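Local coordinates for protein Exo-beta-1,3-galactanase (Bifidobacterium bifidum, PDB 5FLW) that probably acts as a family 43 glycoside hydrolase that releases galactose units from the end of beta-1,3-galactan chains, at residues Phe203-Tyr217 against Lys231-Val245. Sequence-based numbering, arbitrary orientation.
Sequences FGSQLTSWDTNDNKY and KLFAPEGAKTYDSQV. Unlike the reference sequence in segment 231-245: Glu-236 (reference Lys).
Phe-203 and Phe-233 form a T-shaped pair: centroids 5.1 Å apart and planes at 85° put the edge of Phe-203 against one face of Phe-233, with CD2 of Phe-203 3.6 Å from CE1 of Phe-233. Five four-stranded antiparallel sheets mark the five-bladed beta-propeller of family 43; here the outer edge of one blade, where Tyr-217 and Lys-231 are a hydrogen-bonded pair, passes into the first strand of the next. Ile-283 and Ala-290 also touch the side chains of both phenylalanines. The edge of Phe-233 meets the backbone of Lys-216, while the ring of Tyr-217 turns its own edge to the carbonyl of Leu-232, CE1 to O 3.7 Å. Phe-233 reaches this position with CG between its backbone N and carbonyl carbon (chi1 54°). The connection between the blades is a type II turn, Pro-235 to Ala-238, then a short left-handed helical turn, as positive phi values from Lys-239 to Asp-242 indicate.

The carboxylate of Asp-214 grips this connection at two backbone N-H groups. OD2 receives Gly-237 N at 2.9 Å on its syn side, nearly straight at 170°; OD1 takes Lys-239 N at 2.8 Å, a more bent bond. An alanine in place of Asp-214 would remove both acceptors, and the turn is likely to lose its tie to the loop that leads into strand 216-220.

Deeper in, Asn-215 OD1 accepts Val-245 N at 2.8 Å, almost end-on to the amide carbonyl, linking the loop before strand 216-220 to strand 244-250 of the next blade. Thr-240 OG1 donates to Asn-213 O at 2.7 Å, within the carbonyl plane. Asp-242 OD2 forms a salt bridge with Arg-304, and OD1 accepts Thr-212 OG1 at 2.7 Å on its anti side.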
ATOM      1  N   PHE A 203      -7.667  -0.196   6.984  1.00 16.12           N
ATOM      2  CA  PHE A 203      -7.926  -1.518   6.427  1.00 14.52           C
ATOM      3  C   PHE A 203      -6.663  -2.372   6.496  1.00 16.30           C
ATOM      4  O   PHE A 203      -5.546  -1.855   6.403  1.00 15.36           O
ATOM      5  CB  PHE A 203      -8.355  -1.415   4.954  1.00 13.80           C
ATOM      6  CG  PHE A 203      -9.562  -0.542   4.730  1.00 16.66           C
ATOM      7  CD1 PHE A 203      -9.452   0.846   4.722  1.00 15.81           C
ATOM      8  CD2 PHE A 203     -10.814  -1.106   4.526  1.00 16.64           C
ATOM      9  CE1 PHE A 203     -10.593   1.654   4.519  1.00 18.41           C
ATOM     10  CE2 PHE A 203     -11.953  -0.299   4.317  1.00 16.13           C
ATOM     11  CZ  PHE A 203     -11.829   1.071   4.311  1.00 15.72           C
ATOM     12  N   GLY A 204      -6.850  -3.693   6.619  1.00 15.45           N
ATOM     13  CA  GLY A 204      -5.731  -4.619   6.556  1.00 14.98           C
ATOM     14  C   GLY A 204      -6.201  -6.043   6.325  1.00 13.81           C
ATOM     15  O   GLY A 204      -7.403  -6.331   6.298  1.00 14.97           O
ATOM     16  N   SER A 205      -5.224  -6.933   6.160  1.00 12.26           N
ATOM     17  CA  SER A 205      -5.468  -8.340   5.867  1.00 12.53           C
ATOM     18  C   SER A 205      -4.998  -9.240   7.007  1.00 14.25           C
ATOM     19  O   SER A 205      -3.997  -8.955   7.679  1.00 14.31           O
ATOM     20  CB  SER A 205      -4.774  -8.771   4.570  1.00 14.54           C
ATOM     21  OG  SER A 205      -3.418  -8.361   4.548  1.00 14.46           O
ATOM     22  N   GLN A 206      -5.721 -10.342   7.213  1.00 15.51           N
ATOM     23  CA  GLN A 206      -5.248 -11.323   8.187  1.00 17.84           C
ATOM     24  C   GLN A 206      -3.961 -11.969   7.674  1.00 14.24           C
ATOM     25  O   GLN A 206      -3.575 -11.811   6.512  1.00 16.81           O
ATOM     26  CB  GLN A 206      -6.326 -12.370   8.512  1.00 14.84           C
ATOM     27  CG  GLN A 206      -7.663 -11.747   8.886  1.00 20.99           C
ATOM     28  CD  GLN A 206      -8.717 -12.796   9.250  1.00 24.29           C
ATOM     29  OE1 GLN A 206      -9.851 -12.779   8.743  1.00 27.74           O
ATOM     30  NE2 GLN A 206      -8.359 -13.724  10.116  1.00 27.82           N
ATOM     31  N   LEU A 207      -3.280 -12.681   8.575  1.00 18.62           N
ATOM     32  CA  LEU A 207      -2.007 -13.349   8.290  1.00 17.54           C
ATOM     33  C   LEU A 207      -2.359 -14.798   7.976  1.00 23.01           C
ATOM     34  O   LEU A 207      -2.461 -15.640   8.873  1.00 28.92           O
ATOM     35  CB  LEU A 207      -1.063 -13.242   9.489  1.00 18.29           C
ATOM     36  CG  LEU A 207      -0.772 -11.815   9.981  1.00 17.14           C
ATOM     37  CD1 LEU A 207       0.175 -11.832  11.172  1.00 19.15           C
ATOM     38  CD2 LEU A 207      -0.184 -10.970   8.896  1.00 33.16           C
ATOM     39  N   THR A 208      -2.579 -15.087   6.696  1.00 20.91           N
ATOM     40  CA  THR A 208      -2.938 -16.437   6.260  1.00 21.68           C
ATOM     41  C   THR A 208      -2.069 -16.865   5.084  1.00 27.20           C
ATOM     42  O   THR A 208      -2.502 -17.613   4.215  1.00 21.35           O
ATOM     43  CB  THR A 208      -4.427 -16.536   5.861  1.00 19.79           C
ATOM     44  OG1 THR A 208      -4.683 -15.706   4.723  1.00 20.49           O
ATOM     45  CG2 THR A 208      -5.320 -16.096   7.007  1.00 21.30           C
ATOM     46  N   SER A 209      -0.836 -16.374   5.081  1.00 36.21           N
ATOM     47  CA  SER A 209       0.135 -16.662   4.030  1.00 41.66           C
ATOM     48  C   SER A 209      -0.406 -16.406   2.623  1.00 23.94           C
ATOM     49  O   SER A 209      -0.941 -15.342   2.358  1.00 25.55           O
ATOM     50  CB  SER A 209       0.749 -18.059   4.173  1.00 42.27           C
ATOM     51  OG  SER A 209      -0.224 -19.086   4.244  1.00 34.45           O
ATOM     52  N   TRP A 210      -0.256 -17.372   1.721  1.00 34.73           N
ATOM     53  CA  TRP A 210      -0.722 -17.191   0.345  1.00 21.84           C
ATOM     54  C   TRP A 210      -2.242 -17.173   0.190  1.00 23.98           C
ATOM     55  O   TRP A 210      -2.762 -16.563  -0.737  1.00 23.81           O
ATOM     56  CB  TRP A 210      -0.069 -18.210  -0.592  1.00 21.41           C
ATOM     57  CG  TRP A 210       1.407 -17.995  -0.733  1.00 22.79           C
ATOM     58  CD1 TRP A 210       2.387 -18.585  -0.004  1.00 22.07           C
ATOM     59  CD2 TRP A 210       2.063 -17.108  -1.646  1.00 20.14           C
ATOM     60  NE1 TRP A 210       3.618 -18.131  -0.406  1.00 20.44           N
ATOM     61  CE2 TRP A 210       3.445 -17.225  -1.417  1.00 19.92           C
ATOM     62  CE3 TRP A 210       1.616 -16.233  -2.640  1.00 18.94           C
ATOM     63  CZ2 TRP A 210       4.385 -16.502  -2.139  1.00 17.43           C
ATOM     64  CZ3 TRP A 210       2.553 -15.515  -3.358  1.00 20.63           C
ATOM     65  CH2 TRP A 210       3.919 -15.656  -3.107  1.00 22.44           C
ATOM     66  N   ASP A 211      -2.947 -17.834   1.099  1.00 18.89           N
ATOM     67  CA  ASP A 211      -4.401 -17.850   1.063  1.00 19.68           C
ATOM     68  C   ASP A 211      -4.968 -16.450   1.299  1.00 20.39           C
ATOM     69  O   ASP A 211      -4.459 -15.673   2.117  1.00 20.32           O
ATOM     70  CB  ASP A 211      -4.939 -18.814   2.118  1.00 23.76           C
ATOM     71  CG  ASP A 211      -4.586 -20.285   1.821  1.00 35.04           C
ATOM     72  OD1 ASP A 211      -4.531 -20.702   0.631  1.00 45.93           O
ATOM     73  OD2 ASP A 211      -4.339 -21.019   2.802  1.00 55.03           O
ATOM     74  N   THR A 212      -6.025 -16.123   0.564  1.00 21.76           N
ATOM     75  CA  THR A 212      -6.778 -14.908   0.824  1.00 15.97           C
ATOM     76  C   THR A 212      -7.719 -15.137   2.007  1.00 22.99           C
ATOM     77  O   THR A 212      -8.074 -16.273   2.348  1.00 21.81           O
ATOM     78  CB  THR A 212      -7.523 -14.491  -0.446  1.00 16.87           C
ATOM     79  OG1 THR A 212      -8.251 -15.613  -0.951  1.00 17.96           O
ATOM     80  CG2 THR A 212      -6.525 -14.032  -1.526  1.00 17.41           C
ATOM     81  N   ASN A 213      -8.117 -14.037   2.646  1.00 17.25           N
ATOM     82  CA  ASN A 213      -8.932 -14.086   3.849  1.00 17.93           C
ATOM     83  C   ASN A 213      -9.912 -12.923   3.839  1.00 17.49           C
ATOM     84  O   ASN A 213      -9.852 -12.032   2.984  1.00 16.90           O
ATOM     85  CB  ASN A 213      -8.048 -14.055   5.125  1.00 19.49           C
ATOM     86  CG  ASN A 213      -7.166 -12.793   5.215  1.00 14.49           C
ATOM     87  OD1 ASN A 213      -7.646 -11.704   5.524  1.00 17.68           O
ATOM     88  ND2 ASN A 213      -5.871 -12.962   4.988  1.00 17.86           N
ATOM     89  N   ASP A 214     -10.821 -12.934   4.812  1.00 16.12           N
ATOM     90  CA  ASP A 214     -11.768 -11.836   4.969  1.00 20.00           C
ATOM     91  C   ASP A 214     -11.016 -10.686   5.636  1.00 15.96           C
ATOM     92  O   ASP A 214     -10.718 -10.726   6.841  1.00 16.86           O
ATOM     93  CB  ASP A 214     -12.976 -12.279   5.789  1.00 18.36           C
ATOM     94  CG  ASP A 214     -13.848 -13.289   5.062  1.00 24.94           C
ATOM     95  OD1 ASP A 214     -13.891 -13.291   3.800  1.00 22.16           O
ATOM     96  OD2 ASP A 214     -14.535 -14.071   5.770  1.00 23.59           O
ATOM     97  N   ASN A 215     -10.681  -9.666   4.839  1.00 15.31           N
ATOM     98  CA  ASN A 215      -9.970  -8.504   5.349  1.00 14.69           C
ATOM     99  C   ASN A 215     -10.907  -7.653   6.225  1.00 17.02           C
ATOM    100  O   ASN A 215     -12.139  -7.763   6.167  1.00 17.21           O
ATOM    101  CB  ASN A 215      -9.418  -7.664   4.194  1.00 14.49           C
ATOM    102  CG  ASN A 215      -8.347  -8.400   3.341  1.00 14.51           C
ATOM    103  OD1 ASN A 215      -7.913  -7.861   2.322  1.00 14.85           O
ATOM    104  ND2 ASN A 215      -7.945  -9.612   3.738  1.00 14.85           N
ATOM    105  N   LYS A 216     -10.305  -6.786   7.050  1.00 16.74           N
ATOM    106  CA  LYS A 216     -11.094  -6.037   8.026  1.00 16.33           C
ATOM    107  C   LYS A 216     -10.659  -4.576   8.098  1.00 17.78           C
ATOM    108  O   LYS A 216      -9.592  -4.179   7.597  1.00 16.40           O
ATOM    109  CB  LYS A 216     -11.001  -6.667   9.424  1.00 17.18           C
ATOM    110  CG  LYS A 216     -11.252  -8.138   9.467  1.00 19.89           C
ATOM    111  CD  LYS A 216     -11.349  -8.624  10.911  1.00 23.55           C
ATOM    112  CE  LYS A 216     -11.778 -10.068  10.963  1.00 25.22           C
ATOM    113  NZ  LYS A 216     -11.796 -10.619  12.349  1.00 33.87           N
ATOM    114  N   TYR A 217     -11.500  -3.774   8.771  1.00 16.71           N
ATOM    115  CA  TYR A 217     -11.208  -2.363   8.996  1.00 16.62           C
ATOM    116  C   TYR A 217     -11.566  -1.937  10.423  1.00 21.53           C
ATOM    117  O   TYR A 217     -12.388  -2.564  11.116  1.00 20.29           O
ATOM    118  CB  TYR A 217     -11.887  -1.458   7.952  1.00 16.87           C
ATOM    119  CG  TYR A 217     -13.379  -1.287   8.171  1.00 18.13           C
ATOM    120  CD1 TYR A 217     -14.269  -2.331   7.886  1.00 18.78           C
ATOM    121  CD2 TYR A 217     -13.902  -0.100   8.678  1.00 19.47           C
ATOM    122  CE1 TYR A 217     -15.643  -2.204   8.096  1.00 19.86           C
ATOM    123  CE2 TYR A 217     -15.287   0.046   8.898  1.00 22.76           C
ATOM    124  CZ  TYR A 217     -16.150  -1.006   8.599  1.00 29.39           C
ATOM    125  OH  TYR A 217     -17.514  -0.857   8.799  1.00 26.79           O
ATOM    126  N   LYS A 231     -13.785  -5.154  11.890  1.00 22.99           N
ATOM    127  CA  LYS A 231     -14.977  -5.634  11.202  1.00 20.98           C
ATOM    128  C   LYS A 231     -14.720  -5.946   9.740  1.00 25.02           C
ATOM    129  O   LYS A 231     -13.804  -5.420   9.126  1.00 19.39           O
ATOM    130  CB  LYS A 231     -16.083  -4.583  11.265  1.00 28.77           C
ATOM    131  CG  LYS A 231     -16.644  -4.323  12.647  1.00 23.50           C
ATOM    132  CD  LYS A 231     -17.714  -3.250  12.594  1.00 37.70           C
ATOM    133  CE  LYS A 231     -18.305  -2.992  13.969  1.00 62.23           C
ATOM    134  NZ  LYS A 231     -19.336  -1.925  13.923  1.00 55.35           N
ATOM    135  N   LEU A 232     -15.364  -6.854   9.200  1.00 24.16           N
ATOM    136  CA  LEU A 232     -15.218  -7.186   7.799  1.00 23.37           C
ATOM    137  C   LEU A 232     -15.852  -6.105   6.942  1.00 23.68           C
ATOM    138  O   LEU A 232     -16.880  -5.552   7.308  1.00 24.03           O
ATOM    139  CB  LEU A 232     -15.976  -8.488   7.508  1.00 24.76           C
ATOM    140  CG  LEU A 232     -15.296  -9.857   7.531  1.00 22.84           C
ATOM    141  CD1 LEU A 232     -14.889 -10.244   8.939  1.00 30.90           C
ATOM    142  CD2 LEU A 232     -16.212 -10.921   6.941  1.00 25.50           C
ATOM    143  N   PHE A 233     -15.244  -5.796   5.803  1.00 20.90           N
ATOM    144  CA  PHE A 233     -15.863  -4.878   4.839  1.00 19.50           C
ATOM    145  C   PHE A 233     -16.434  -5.532   3.578  1.00 22.19           C
ATOM    146  O   PHE A 233     -17.220  -4.887   2.871  1.00 23.46           O
ATOM    147  CB  PHE A 233     -14.956  -3.684   4.467  1.00 18.13           C
ATOM    148  CG  PHE A 233     -13.582  -4.064   3.971  1.00 17.41           C
ATOM    149  CD1 PHE A 233     -12.529  -4.275   4.861  1.00 16.92           C
ATOM    150  CD2 PHE A 233     -13.341  -4.201   2.609  1.00 18.77           C
ATOM    151  CE1 PHE A 233     -11.251  -4.633   4.403  1.00 15.13           C
ATOM    152  CE2 PHE A 233     -12.053  -4.562   2.129  1.00 15.79           C
ATOM    153  CZ  PHE A 233     -11.019  -4.771   3.035  1.00 16.73           C
ATOM    154  N   ALA A 234     -16.043  -6.762   3.262  1.00 21.60           N
ATOM    155  CA  ALA A 234     -16.634  -7.581   2.213  1.00 25.23           C
ATOM    156  C   ALA A 234     -17.451  -8.723   2.829  1.00 21.37           C
ATOM    157  O   ALA A 234     -17.354  -8.994   4.032  1.00 21.20           O
ATOM    158  CB  ALA A 234     -15.522  -8.152   1.326  1.00 17.81           C
ATOM    159  N   PRO A 235     -18.268  -9.421   2.028  1.00 22.02           N
ATOM    160  CA  PRO A 235     -19.120 -10.470   2.612  1.00 26.37           C
ATOM    161  C   PRO A 235     -18.291 -11.568   3.267  1.00 23.09           C
ATOM    162  O   PRO A 235     -17.172 -11.896   2.848  1.00 24.39           O
ATOM    163  CB  PRO A 235     -19.916 -10.989   1.414  1.00 22.42           C
ATOM    164  CG  PRO A 235     -19.878  -9.898   0.413  1.00 26.17           C
ATOM    165  CD  PRO A 235     -18.616  -9.138   0.614  1.00 22.04           C
ATOM    166  N   GLU A 236     -18.844 -12.105   4.342  1.00 25.52           N
ATOM    167  CA  GLU A 236     -18.199 -13.202   5.037  1.00 26.28           C
ATOM    168  C   GLU A 236     -17.999 -14.386   4.106  1.00 24.71           C
ATOM    169  O   GLU A 236     -18.935 -14.825   3.428  1.00 26.39           O
ATOM    170  CB  GLU A 236     -19.044 -13.602   6.244  1.00 28.89           C
ATOM    171  CG  GLU A 236     -18.449 -14.694   7.106  1.00 31.41           C
ATOM    172  CD  GLU A 236     -19.250 -14.936   8.372  1.00 55.10           C
ATOM    173  OE1 GLU A 236     -20.511 -14.780   8.334  1.00 63.87           O
ATOM    174  OE2 GLU A 236     -18.613 -15.341   9.393  1.00 61.29           O
ATOM    175  N   GLY A 237     -16.769 -14.905   4.083  1.00 22.29           N
ATOM    176  CA  GLY A 237     -16.437 -16.006   3.226  1.00 21.09           C
ATOM    177  C   GLY A 237     -16.052 -15.615   1.820  1.00 24.58           C
ATOM    178  O   GLY A 237     -15.569 -16.478   1.074  1.00 25.67           O
ATOM    179  N   ALA A 238     -16.243 -14.349   1.423  1.00 19.81           N
ATOM    180  CA  ALA A 238     -15.823 -13.917   0.091  1.00 18.57           C
ATOM    181  C   ALA A 238     -14.309 -13.766  -0.020  1.00 20.75           C
ATOM    182  O   ALA A 238     -13.805 -13.555  -1.129  1.00 20.05           O
ATOM    183  CB  ALA A 238     -16.467 -12.591  -0.317  1.00 20.08           C
ATOM    184  N   LYS A 239     -13.569 -13.842   1.099  1.00 20.57           N
ATOM    185  CA  LYS A 239     -12.109 -13.654   1.097  1.00 16.68           C
ATOM    186  C   LYS A 239     -11.707 -12.344   0.411  1.00 17.86           C
ATOM    187  O   LYS A 239     -10.725 -12.292  -0.329  1.00 16.30           O
ATOM    188  CB  LYS A 239     -11.358 -14.839   0.466  1.00 17.50           C
ATOM    189  CG  LYS A 239     -11.689 -16.227   0.963  1.00 22.12           C
ATOM    190  CD  LYS A 239     -11.369 -16.420   2.408  1.00 30.80           C
ATOM    191  CE  LYS A 239     -11.614 -17.895   2.781  1.00 43.89           C
ATOM    192  NZ  LYS A 239     -11.716 -18.143   4.276  1.00 54.65           N
ATOM    193  N   THR A 240     -12.474 -11.270   0.661  1.00 16.06           N
ATOM    194  CA  THR A 240     -12.208  -9.959   0.053  1.00 14.78           C
ATOM    195  C   THR A 240     -12.219 -10.077  -1.476  1.00 17.23           C
ATOM    196  O   THR A 240     -11.353  -9.540  -2.177  1.00 15.20           O
ATOM    197  CB  THR A 240     -10.897  -9.344   0.571  1.00 14.25           C
ATOM    198  OG1 THR A 240     -10.743  -9.638   1.966  1.00 17.10           O
ATOM    199  CG2 THR A 240     -10.915  -7.832   0.415  1.00 16.10           C
ATOM    200  N   TYR A 241     -13.164 -10.866  -1.989  1.00 16.82           N
ATOM    201  CA  TYR A 241     -13.234 -11.189  -3.423  1.00 17.90           C
ATOM    202  C   TYR A 241     -11.931 -11.824  -3.920  1.00 16.42           C
ATOM    203  O   TYR A 241     -11.389 -11.474  -4.981  1.00 15.56           O
ATOM    204  CB  TYR A 241     -13.730 -10.010  -4.263  1.00 18.05           C
ATOM    205  CG  TYR A 241     -15.146  -9.711  -3.863  1.00 16.96           C
ATOM    206  CD1 TYR A 241     -16.148 -10.631  -4.121  1.00 18.64           C
ATOM    207  CD2 TYR A 241     -15.472  -8.552  -3.152  1.00 20.99           C
ATOM    208  CE1 TYR A 241     -17.453 -10.399  -3.733  1.00 20.38           C
ATOM    209  CE2 TYR A 241     -16.773  -8.298  -2.758  1.00 17.61           C
ATOM    210  CZ  TYR A 241     -17.767  -9.235  -3.046  1.00 21.79           C
ATOM    211  OH  TYR A 241     -19.102  -9.039  -2.686  1.00 24.96           O
ATOM    212  N   ASP A 242     -11.439 -12.776  -3.116  1.00 15.65           N
ATOM    213  CA  ASP A 242     -10.213 -13.523  -3.387  1.00 15.16           C
ATOM    214  C   ASP A 242      -9.045 -12.588  -3.712  1.00 15.49           C
ATOM    215  O   ASP A 242      -8.408 -12.679  -4.765  1.00 15.73           O
ATOM    216  CB  ASP A 242     -10.421 -14.597  -4.463  1.00 15.60           C
ATOM    217  CG  ASP A 242      -9.209 -15.515  -4.617  1.00 18.50           C
ATOM    218  OD1 ASP A 242      -8.410 -15.640  -3.665  1.00 18.21           O
ATOM    219  OD2 ASP A 242      -9.064 -16.116  -5.709  1.00 19.70           O
ATOM    220  N   SER A 243      -8.797 -11.641  -2.804  1.00 16.04           N
ATOM    221  CA  SER A 243      -7.689 -10.714  -2.966  1.00 14.17           C
ATOM    222  C   SER A 243      -7.155 -10.349  -1.590  1.00 14.00           C
ATOM    223  O   SER A 243      -7.744 -10.691  -0.559  1.00 15.01           O
ATOM    224  CB  SER A 243      -8.100  -9.440  -3.741  1.00 14.19           C
ATOM    225  OG  SER A 243      -8.840  -8.530  -2.930  1.00 15.07           O
ATOM    226  N   GLN A 244      -6.040  -9.625  -1.589  1.00 13.02           N
ATOM    227  CA  GLN A 244      -5.459  -9.055  -0.379  1.00 12.73           C
ATOM    228  C   GLN A 244      -5.456  -7.536  -0.535  1.00 14.08           C
ATOM    229  O   GLN A 244      -4.821  -7.013  -1.461  1.00 13.27           O
ATOM    230  CB  GLN A 244      -4.022  -9.551  -0.163  1.00 11.51           C
ATOM    231  CG  GLN A 244      -3.417  -8.985   1.140  1.00 12.68           C
ATOM    232  CD  GLN A 244      -1.958  -9.366   1.361  1.00 11.89           C
ATOM    233  OE1 GLN A 244      -1.228  -9.623   0.403  1.00 14.00           O
ATOM    234  NE2 GLN A 244      -1.531  -9.419   2.635  1.00 13.57           N
ATOM    235  N   VAL A 245      -6.166  -6.833   0.366  1.00 11.89           N
ATOM    236  CA  VAL A 245      -6.249  -5.375   0.269  1.00 14.25           C
ATOM    237  C   VAL A 245      -4.849  -4.795   0.122  1.00 15.04           C
ATOM    238  O   VAL A 245      -3.896  -5.197   0.806  1.00 11.39           O
ATOM    239  CB  VAL A 245      -7.006  -4.742   1.456  1.00 13.50           C
ATOM    240  CG1 VAL A 245      -6.284  -4.983   2.789  1.00 12.29           C
ATOM    241  CG2 VAL A 245      -7.188  -3.236   1.233  1.00 12.27           C
TER
HETATM  242  O   HOH W   1      -6.590 -11.644   1.840  1.00 13.81           O
HETATM  243  O   HOH W   2     -14.497 -11.030   2.828  1.00 17.84           O
HETATM  244  O   HOH W   3     -13.702 -16.904   5.364  1.00 33.87           O
HETATM  245  O   HOH W   4     -14.037  -8.583   4.467  1.00 18.21           O
HETATM  246  O   HOH W   5     -19.018  -3.157   8.473  1.00 32.61           O
HETATM  247  O   HOH W   6     -19.267  -0.040  11.459  1.00 36.83           O